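Local coordinates for aminopeptidase N (Francisella tularensis subsp. tularensis, PDB 5DLL), which is a zinc metallopeptidase of the M1 family that removes N-terminal amino acids, preferably alanine, and is probably involved in degrading intracellular peptides, at residues L643-K648 / M685-Q690; A593-L598 / K648-A653; N583-D588 / R636-N641. All coordinates share one frame; numbering follows the deposited sequence.

Contact 1: residues L643-K648 / M685-Q690; sequences LADKLK and MNASDQ
The last turn of helix 629-646 and the first residue of helix 648-658 face an irregular loop, residues 685-690, that links two later helices. The backbones come nearest at two alanines, with A644 CA 4.9 Å from A687 CA, a closeness that two methyl side chains permit. L647 leaves helical geometry and is at once the N-cap position of the next helix, so the chain bends there. The methyl of A644 points at the loop and lies 3.6 Å from the backbone N of A687.

D645 supplies the polar half of the contact. With its CG beside the backbone N and anti to the carbonyl carbon, chi1 -78°, the carboxylate swings to the loop and grips S688 in two places. S688 N donates to OD1 of D645 over 3.1 Å, almost straight at 168°, and S688 OG donates to OD2 of D645 over 2.8 Å. Both oxygens use their syn lone pairs, so the fork fixes the rotation of the carboxylate. S688 OG is also hydrogen-bonded to N641 ND2, one turn earlier on the same helix as D645. K648, extended beyond CG, crosses D689 obliquely, its CE 3.9 Å from A687 CB, and its NZ ends 3.5 Å from the carbonyl O of D689. The carboxylate of D689 itself caps K691 N.

Within the loop, Q690 NE2 donates to M685 O, tying the loop's end back to its beginning. L643 and L647 pack on helix 588-598, while K648 touches V692 and M685 touches T694 and A697 of helix 691-703. The contact thus joins the junction of helices 629-646 and 648-658 to the loop before helix 691-703.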
loop_
_atom_site.group_PDB
_atom_site.type_symbol
_atom_site.label_atom_id
_atom_site.label_comp_id
_atom_site.label_asym_id
_atom_site.label_seq_id
_atom_site.Cartn_x
_atom_site.Cartn_y
_atom_site.Cartn_z
ATOM N N LEU A 643 27.146 -11.988 -17.396
ATOM C CA LEU A 643 26.366 -11.050 -18.213
ATOM C C LEU A 643 27.074 -9.708 -18.360
ATOM O O LEU A 643 27.093 -9.122 -19.442
ATOM C CB LEU A 643 24.993 -10.812 -17.593
ATOM C CG LEU A 643 24.032 -12.000 -17.562
ATOM C CD1 LEU A 643 22.928 -11.752 -16.545
ATOM C CD2 LEU A 643 23.449 -12.250 -18.944
ATOM N N ALA A 644 27.637 -9.226 -17.255
ATOM C CA ALA A 644 28.406 -7.983 -17.236
ATOM C C ALA A 644 29.552 -7.988 -18.241
ATOM O O ALA A 644 29.778 -6.989 -18.924
ATOM C CB ALA A 644 28.953 -7.734 -15.839
ATOM N N ASP A 645 30.265 -9.115 -18.315
ATOM C CA ASP A 645 31.477 -9.249 -19.137
ATOM C C ASP A 645 31.192 -9.598 -20.597
ATOM O O ASP A 645 31.771 -8.998 -21.507
ATOM C CB ASP A 645 32.415 -10.310 -18.543
ATOM C CG ASP A 645 33.213 -9.798 -17.351
ATOM O OD1 ASP A 645 33.425 -8.571 -17.233
ATOM O OD2 ASP A 645 33.649 -10.634 -16.531
ATOM N N LYS A 646 30.317 -10.575 -20.820
ATOM C CA LYS A 646 29.983 -10.998 -22.181
ATOM C C LYS A 646 29.253 -9.893 -22.943
ATOM O O LYS A 646 29.610 -9.587 -24.079
ATOM C CB LYS A 646 29.143 -12.278 -22.176
ATOM C CG LYS A 646 29.830 -13.462 -21.515
ATOM C CD LYS A 646 29.335 -14.787 -22.074
ATOM C CE LYS A 646 29.570 -15.933 -21.102
ATOM N NZ LYS A 646 30.958 -15.958 -20.562
ATOM N N LEU A 647 28.250 -9.284 -22.313
ATOM C CA LEU A 647 27.493 -8.198 -22.937
ATOM C C LEU A 647 28.017 -6.816 -22.530
ATOM O O LEU A 647 27.251 -5.851 -22.492
ATOM C CB LEU A 647 26.004 -8.308 -22.583
ATOM C CG LEU A 647 25.355 -9.691 -22.702
ATOM C CD1 LEU A 647 23.895 -9.626 -22.291
ATOM C CD2 LEU A 647 25.487 -10.237 -24.112
ATOM N N LYS A 648 29.319 -6.713 -22.254
ATOM C CA LYS A 648 29.910 -5.466 -21.759
ATOM C C LYS A 648 29.733 -4.296 -22.727
ATOM O O LYS A 648 29.412 -3.185 -22.304
ATOM C CB LYS A 648 31.397 -5.654 -21.447
ATOM C CG LYS A 648 31.973 -4.526 -20.609
ATOM C CD LYS A 648 33.396 -4.809 -20.155
ATOM C CE LYS A 648 33.777 -3.916 -18.984
ATOM N NZ LYS A 648 35.237 -3.628 -18.936
ATOM N N MET A 685 29.573 -2.191 -13.337
ATOM C CA MET A 685 30.301 -2.307 -12.064
ATOM C C MET A 685 30.490 -3.756 -11.622
ATOM O O MET A 685 31.499 -4.092 -11.006
ATOM C CB MET A 685 29.580 -1.533 -10.967
ATOM C CG MET A 685 29.601 -0.030 -11.171
ATOM S SD MET A 685 31.254 0.672 -10.996
ATOM C CE MET A 685 30.812 2.385 -10.735
ATOM N N ASN A 686 29.524 -4.611 -11.943
ATOM C CA ASN A 686 29.669 -6.045 -11.705
ATOM C C ASN A 686 30.571 -6.752 -12.732
ATOM O O ASN A 686 30.699 -7.975 -12.709
ATOM C CB ASN A 686 28.294 -6.712 -11.658
ATOM C CG ASN A 686 27.468 -6.246 -10.482
ATOM O OD1 ASN A 686 26.439 -5.591 -10.648
ATOM N ND2 ASN A 686 27.923 -6.569 -9.278
ATOM N N ALA A 687 31.189 -5.987 -13.630
ATOM C CA ALA A 687 32.187 -6.524 -14.548
ATOM C C ALA A 687 33.504 -6.801 -13.824
ATOM O O ALA A 687 33.749 -6.265 -12.741
ATOM C CB ALA A 687 32.417 -5.551 -15.691
ATOM N N SER A 688 34.344 -7.637 -14.434
ATOM C CA SER A 688 35.672 -7.951 -13.897
ATOM C C SER A 688 36.614 -6.743 -13.908
ATOM O O SER A 688 37.500 -6.650 -13.064
ATOM C CB SER A 688 36.310 -9.108 -14.668
ATOM O OG SER A 688 35.588 -10.309 -14.471
ATOM N N ASP A 689 36.432 -5.837 -14.867
ATOM C CA ASP A 689 37.112 -4.539 -14.848
ATOM C C ASP A 689 36.097 -3.407 -14.637
ATOM O O ASP A 689 35.212 -3.182 -15.464
ATOM C CB ASP A 689 37.899 -4.316 -16.143
ATOM C CG ASP A 689 38.948 -3.211 -16.016
ATOM O OD1 ASP A 689 38.983 -2.511 -14.980
ATOM O OD2 ASP A 689 39.749 -3.044 -16.960
ATOM N N GLN A 690 36.236 -2.698 -13.521
ATOM C CA GLN A 690 35.340 -1.590 -13.186
ATOM C C GLN A 690 35.811 -0.254 -13.760
ATOM O O GLN A 690 35.123 0.758 -13.615
ATOM C CB GLN A 690 35.197 -1.474 -11.668
ATOM C CG GLN A 690 34.580 -2.700 -11.020
ATOM C CD GLN A 690 34.381 -2.526 -9.529
ATOM O OE1 GLN A 690 35.215 -1.935 -8.843
ATOM N NE2 GLN A 690 33.271 -3.043 -9.018
#

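Contact 2: residues A593-L598 / K648-A653; sequences AFKSIL and KDDWLA
Helix-on-helix packing in the ARM-repeat-like C-terminal domain is exemplified by helices 588-598 and 648-658, two nearly parallel rods of an all-helical array. Their short segments run at 12° to each other with axes 11.1 Å apart, a wide spacing bridged by long side chains.

W651 fills much of the gap. Its CG lies beside the backbone N, chi1 -59°, and the indole reaches over to the other helix. One face of its six-membered ring receives L598 CD2 in a CH-pi contact, the methyl 4.2 Å from the ring centroid and 21° off the normal. The other branch, L598 CD1, lies 3.8 Å from W651 CZ3. F594 and the indole meet rim to rim, F594 CE2 standing 3.6 Å from W651 CH2, with W651 CZ2 in the plane of the F594 ring; the two side chains cross at about a right angle. L598 CD2 also presses on the CB of D650, at 3.5 Å, so this leucine fits between the indole and the aspartate stem.

On the partly exposed side, K595 bends at chi3 and chi4 to bring NZ 3.5 Å from D650 OD2, a salt bridge. The same oxygen accepts a hydrogen bond from H599, so it is held by two partners.

Beyond the pair, W651 NE1 donates to L643 O, the indole stacks with Y683 of helix 668-685, and L612 touches F594, L598 and W651, so the pair packs against helices 605-612 and 668-685.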
loop_
_atom_site.group_PDB
_atom_site.type_symbol
_atom_site.label_atom_id
_atom_site.label_comp_id
_atom_site.label_asym_id
_atom_site.label_seq_id
_atom_site.Cartn_x
_atom_site.Cartn_y
_atom_site.Cartn_z
ATOM N N ALA A 593 18.717 -14.268 -26.065
ATOM C CA ALA A 593 17.376 -13.794 -25.699
ATOM C C ALA A 593 17.487 -12.569 -24.782
ATOM O O ALA A 593 16.705 -11.623 -24.885
ATOM C CB ALA A 593 16.581 -14.899 -25.019
ATOM N N PHE A 594 18.480 -12.602 -23.900
ATOM C CA PHE A 594 18.793 -11.491 -23.000
ATOM C C PHE A 594 19.260 -10.261 -23.780
ATOM O O PHE A 594 18.873 -9.135 -23.473
ATOM C CB PHE A 594 19.891 -11.934 -22.026
ATOM C CG PHE A 594 19.867 -11.229 -20.702
ATOM C CD1 PHE A 594 18.985 -11.627 -19.708
ATOM C CD2 PHE A 594 20.758 -10.199 -20.433
ATOM C CE1 PHE A 594 18.971 -10.994 -18.477
ATOM C CE2 PHE A 594 20.752 -9.565 -19.203
ATOM C CZ PHE A 594 19.857 -9.960 -18.225
ATOM N N LYS A 595 20.101 -10.497 -24.784
ATOM C CA LYS A 595 20.622 -9.444 -25.655
ATOM C C LYS A 595 19.505 -8.747 -26.444
ATOM O O LYS A 595 19.503 -7.522 -26.581
ATOM C CB LYS A 595 21.652 -10.047 -26.627
ATOM C CG LYS A 595 22.410 -9.033 -27.478
ATOM C CD LYS A 595 23.012 -9.668 -28.728
ATOM C CE LYS A 595 24.285 -10.453 -28.434
ATOM N NZ LYS A 595 25.470 -9.568 -28.255
ATOM N N SER A 596 18.565 -9.533 -26.964
ATOM C CA SER A 596 17.495 -9.005 -27.811
ATOM C C SER A 596 16.519 -8.151 -27.014
ATOM O O SER A 596 16.037 -7.130 -27.505
ATOM C CB SER A 596 16.742 -10.147 -28.498
ATOM O OG SER A 596 16.072 -10.953 -27.546
ATOM N N ILE A 597 16.225 -8.576 -25.788
ATOM C CA ILE A 597 15.405 -7.784 -24.881
ATOM C C ILE A 597 16.091 -6.438 -24.628
ATOM O O ILE A 597 15.451 -5.387 -24.667
ATOM C CB ILE A 597 15.175 -8.510 -23.538
ATOM C CG1 ILE A 597 14.356 -9.799 -23.738
ATOM C CG2 ILE A 597 14.484 -7.591 -22.534
ATOM C CD1 ILE A 597 12.865 -9.593 -23.905
ATOM N N LEU A 598 17.399 -6.483 -24.388
ATOM C CA LEU A 598 18.189 -5.280 -24.113
ATOM C C LEU A 598 18.159 -4.266 -25.254
ATOM O O LEU A 598 18.152 -3.062 -25.004
ATOM C CB LEU A 598 19.641 -5.661 -23.785
ATOM C CG LEU A 598 20.665 -4.536 -23.607
ATOM C CD1 LEU A 598 20.281 -3.600 -22.473
ATOM C CD2 LEU A 598 22.042 -5.135 -23.367
ATOM N N LYS A 648 29.319 -6.713 -22.254
ATOM C CA LYS A 648 29.910 -5.466 -21.759
ATOM C C LYS A 648 29.733 -4.296 -22.727
ATOM O O LYS A 648 29.412 -3.185 -22.304
ATOM C CB LYS A 648 31.397 -5.654 -21.447
ATOM C CG LYS A 648 31.973 -4.526 -20.609
ATOM C CD LYS A 648 33.396 -4.809 -20.155
ATOM C CE LYS A 648 33.777 -3.916 -18.984
ATOM N NZ LYS A 648 35.237 -3.628 -18.936
ATOM N N ASP A 649 29.955 -4.548 -24.016
ATOM C CA ASP A 649 29.799 -3.521 -25.051
ATOM C C ASP A 649 28.349 -3.059 -25.161
ATOM O O ASP A 649 28.087 -1.879 -25.415
ATOM C CB ASP A 649 30.270 -4.039 -26.417
ATOM C CG ASP A 649 31.773 -4.291 -26.473
ATOM O OD1 ASP A 649 32.529 -3.697 -25.673
ATOM O OD2 ASP A 649 32.201 -5.088 -27.332
ATOM N N ASP A 650 27.418 -3.993 -24.970
ATOM C CA ASP A 650 25.985 -3.702 -25.056
ATOM C C ASP A 650 25.526 -2.807 -23.905
ATOM O O ASP A 650 24.776 -1.853 -24.123
ATOM C CB ASP A 650 25.154 -4.993 -25.045
ATOM C CG ASP A 650 25.562 -5.973 -26.135
ATOM O OD1 ASP A 650 26.763 -6.318 -26.209
ATOM O OD2 ASP A 650 24.674 -6.409 -26.903
ATOM N N TRP A 651 25.970 -3.126 -22.687
ATOM C CA TRP A 651 25.641 -2.322 -21.504
ATOM C C TRP A 651 26.116 -0.883 -21.692
ATOM O O TRP A 651 25.397 0.060 -21.376
ATOM C CB TRP A 651 26.272 -2.909 -20.224
ATOM C CG TRP A 651 25.845 -4.315 -19.899
ATOM C CD1 TRP A 651 26.655 -5.409 -19.762
ATOM C CD2 TRP A 651 24.512 -4.777 -19.681
ATOM N NE1 TRP A 651 25.907 -6.524 -19.472
ATOM C CE2 TRP A 651 24.587 -6.166 -19.419
ATOM C CE3 TRP A 651 23.260 -4.155 -19.678
ATOM C CZ2 TRP A 651 23.456 -6.938 -19.155
ATOM C CZ3 TRP A 651 22.137 -4.922 -19.417
ATOM C CH2 TRP A 651 22.242 -6.297 -19.162
ATOM N N LEU A 652 27.335 -0.736 -22.209
ATOM C CA LEU A 652 27.926 0.574 -22.488
ATOM C C LEU A 652 27.148 1.351 -23.552
ATOM O O LEU A 652 26.929 2.556 -23.412
ATOM C CB LEU A 652 29.383 0.406 -22.936
ATOM C CG LEU A 652 30.121 1.664 -23.405
ATOM C CD1 LEU A 652 30.105 2.747 -22.338
ATOM C CD2 LEU A 652 31.548 1.317 -23.795
ATOM N N ALA A 653 26.747 0.657 -24.616
ATOM C CA ALA A 653 26.030 1.282 -25.732
ATOM C C ALA A 653 24.668 1.815 -25.293
ATOM O O ALA A 653 24.345 2.992 -25.500
ATOM C CB ALA A 653 25.860 0.285 -26.872
#

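Contact 3: residues N583-D588 / R636-N641; sequences NADLND and RKNVVN
Side chains of a helix-connecting loop and of helix 629-646 meet only loosely here, within the ARM-repeat-like helical domain at the C-terminal end of the chain. The loop begins with a Schellman motif, in which N583 takes positive phi to end helix 565-581, and runs to N587, the N-cap of helix 588-598, whose OD1 accepts from E589 N.

Two pairs of side chains meet without a hydrogen bond between the segments. D585 CB starts away from the helix, but its CG, anti to the carbonyl carbon at chi1 -73°, turns the carboxylate back toward N638. The N638 amide, with CG anti to the backbone N (chi1 -172°), comes to meet it obliquely, the two planar groups turned 60° apart. D585 OD1 and N638 ND2 remain 3.9 Å apart, so the pair is a polar neighbourhood and not a bond.

Next along the loop, L586 points at the helix, opposite V639, and their CA atoms are 6.5 Å apart, the nearest of the two segments. Its CG is anti to the backbone N, and the methyl CD1 meets V639 CB at 4.5 Å, a light apolar touch. V639 also packs on I579 and I580 of helix 565-581, and L586 on L643, so that V639, which is buried, and L586 each have apolar neighbours beyond the pair. On the N583 side of this pair, V639 CG1 lies 4.1 Å from the carbonyl O of A584.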
loop_
_atom_site.group_PDB
_atom_site.type_symbol
_atom_site.label_atom_id
_atom_site.label_comp_id
_atom_site.label_asym_id
_atom_site.label_seq_id
_atom_site.Cartn_x
_atom_site.Cartn_y
_atom_site.Cartn_z
ATOM N N ASN A 583 23.461 -23.918 -9.649
ATOM C CA ASN A 583 24.845 -23.429 -9.703
ATOM C C ASN A 583 25.387 -23.500 -11.134
ATOM O O ASN A 583 26.571 -23.767 -11.356
ATOM C CB ASN A 583 25.744 -24.215 -8.733
ATOM C CG ASN A 583 25.373 -23.996 -7.274
ATOM O OD1 ASN A 583 24.923 -24.915 -6.589
ATOM N ND2 ASN A 583 25.565 -22.777 -6.790
ATOM N N ALA A 584 24.505 -23.245 -12.097
ATOM C CA ALA A 584 24.791 -23.501 -13.504
ATOM C C ALA A 584 25.473 -22.314 -14.169
ATOM O O ALA A 584 25.292 -21.165 -13.755
ATOM C CB ALA A 584 23.503 -23.841 -14.241
ATOM N N ASP A 585 26.259 -22.607 -15.205
ATOM C CA ASP A 585 26.835 -21.574 -16.061
ATOM C C ASP A 585 25.752 -21.029 -16.982
ATOM O O ASP A 585 24.658 -21.591 -17.082
ATOM C CB ASP A 585 28.003 -22.128 -16.890
ATOM C CG ASP A 585 29.257 -22.367 -16.060
ATOM O OD1 ASP A 585 29.476 -21.637 -15.069
ATOM O OD2 ASP A 585 30.035 -23.280 -16.415
ATOM N N LEU A 586 26.071 -19.933 -17.659
ATOM C CA LEU A 586 25.088 -19.203 -18.450
ATOM C C LEU A 586 24.944 -19.791 -19.859
ATOM O O LEU A 586 25.923 -19.928 -20.594
ATOM C CB LEU A 586 25.481 -17.725 -18.512
ATOM C CG LEU A 586 24.364 -16.698 -18.686
ATOM C CD1 LEU A 586 23.302 -16.834 -17.601
ATOM C CD2 LEU A 586 24.964 -15.299 -18.683
ATOM N N ASN A 587 23.709 -20.131 -20.222
ATOM C CA ASN A 587 23.398 -20.748 -21.511
ATOM C C ASN A 587 23.655 -19.788 -22.683
ATOM O O ASN A 587 23.569 -18.569 -22.532
ATOM C CB ASN A 587 21.935 -21.219 -21.500
ATOM C CG ASN A 587 21.615 -22.209 -22.603
ATOM O OD1 ASN A 587 22.284 -22.261 -23.634
ATOM N ND2 ASN A 587 20.572 -23.000 -22.389
ATOM N N ASP A 588 23.971 -20.347 -23.849
ATOM C CA ASP A 588 24.242 -19.549 -25.050
ATOM C C ASP A 588 22.948 -18.956 -25.634
ATOM O O ASP A 588 22.906 -17.783 -26.009
ATOM C CB ASP A 588 24.962 -20.407 -26.104
ATOM C CG ASP A 588 26.050 -19.646 -26.851
ATOM O OD1 ASP A 588 26.408 -18.525 -26.430
ATOM O OD2 ASP A 588 26.565 -20.185 -27.854
ATOM N N ARG A 636 24.690 -16.238 -7.736
ATOM C CA ARG A 636 24.157 -15.006 -8.330
ATOM C C ARG A 636 25.268 -14.054 -8.742
ATOM O O ARG A 636 25.175 -13.395 -9.774
ATOM C CB ARG A 636 23.201 -14.292 -7.365
ATOM C CG ARG A 636 22.462 -13.115 -7.989
ATOM C CD ARG A 636 21.544 -12.422 -6.999
ATOM N NE ARG A 636 20.800 -11.315 -7.606
ATOM C CZ ARG A 636 21.283 -10.091 -7.826
ATOM N NH1 ARG A 636 22.538 -9.777 -7.512
ATOM N NH2 ARG A 636 20.500 -9.166 -8.376
ATOM N N LYS A 637 26.313 -13.972 -7.929
ATOM C CA LYS A 637 27.469 -13.154 -8.265
ATOM C C LYS A 637 28.095 -13.674 -9.559
ATOM O O LYS A 637 28.543 -12.890 -10.393
ATOM C CB LYS A 637 28.483 -13.177 -7.119
ATOM C CG LYS A 637 29.586 -12.137 -7.215
ATOM C CD LYS A 637 30.405 -12.109 -5.931
ATOM C CE LYS A 637 31.664 -11.266 -6.078
ATOM N NZ LYS A 637 31.362 -9.856 -6.456
ATOM N N ASN A 638 28.089 -14.998 -9.723
ATOM C CA ASN A 638 28.666 -15.651 -10.895
ATOM C C ASN A 638 27.944 -15.305 -12.188
ATOM O O ASN A 638 28.583 -14.898 -13.155
ATOM C CB ASN A 638 28.686 -17.170 -10.713
ATOM C CG ASN A 638 29.443 -17.878 -11.816
ATOM O OD1 ASN A 638 30.512 -17.435 -12.237
ATOM N ND2 ASN A 638 28.895 -18.989 -12.291
ATOM N N VAL A 639 26.622 -15.461 -12.212
ATOM C CA VAL A 639 25.856 -15.165 -13.429
ATOM C C VAL A 639 25.819 -13.670 -13.744
ATOM O O VAL A 639 25.891 -13.281 -14.912
ATOM C CB VAL A 639 24.416 -15.728 -13.401
ATOM C CG1 VAL A 639 24.434 -17.219 -13.091
ATOM C CG2 VAL A 639 23.535 -14.975 -12.417
ATOM N N VAL A 640 25.716 -12.838 -12.708
ATOM C CA VAL A 640 25.697 -11.386 -12.892
ATOM C C VAL A 640 27.038 -10.913 -13.454
ATOM O O VAL A 640 27.073 -10.027 -14.309
ATOM C CB VAL A 640 25.319 -10.640 -11.583
ATOM C CG1 VAL A 640 25.742 -9.175 -11.616
ATOM C CG2 VAL A 640 23.818 -10.751 -11.335
ATOM N N ASN A 641 28.130 -11.515 -12.986
ATOM C CA ASN A 641 29.462 -11.219 -13.520
ATOM C C ASN A 641 29.626 -11.647 -14.985
ATOM O O ASN A 641 30.284 -10.956 -15.762
ATOM C CB ASN A 641 30.552 -11.875 -12.666
ATOM C CG ASN A 641 31.902 -11.891 -13.360
ATOM O OD1 ASN A 641 32.328 -12.921 -13.889
ATOM N ND2 ASN A 641 32.566 -10.741 -13.392
#

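All three contacts lie in the C-terminal helical domain, away from the zinc and sodium sites. Helix 629-646 carries contacts 1 and 3, whose centres are 12 Å apart; contact 3 closes before contact 1 opens along the chain. Contact 2 crosses both in sequence and shares K648 with contact 1, its centre 11 Å from contact 1 and 16 Å from contact 3. Contacts 1 and 2 are joined where L643 O meets W651 NE1, and contacts 1 and 3 through N641 ND2 and S688 OG, whereas contacts 2 and 3 do not touch. Helix 629-646 and its successor thus pack against chain segments both earlier and later in the sequence.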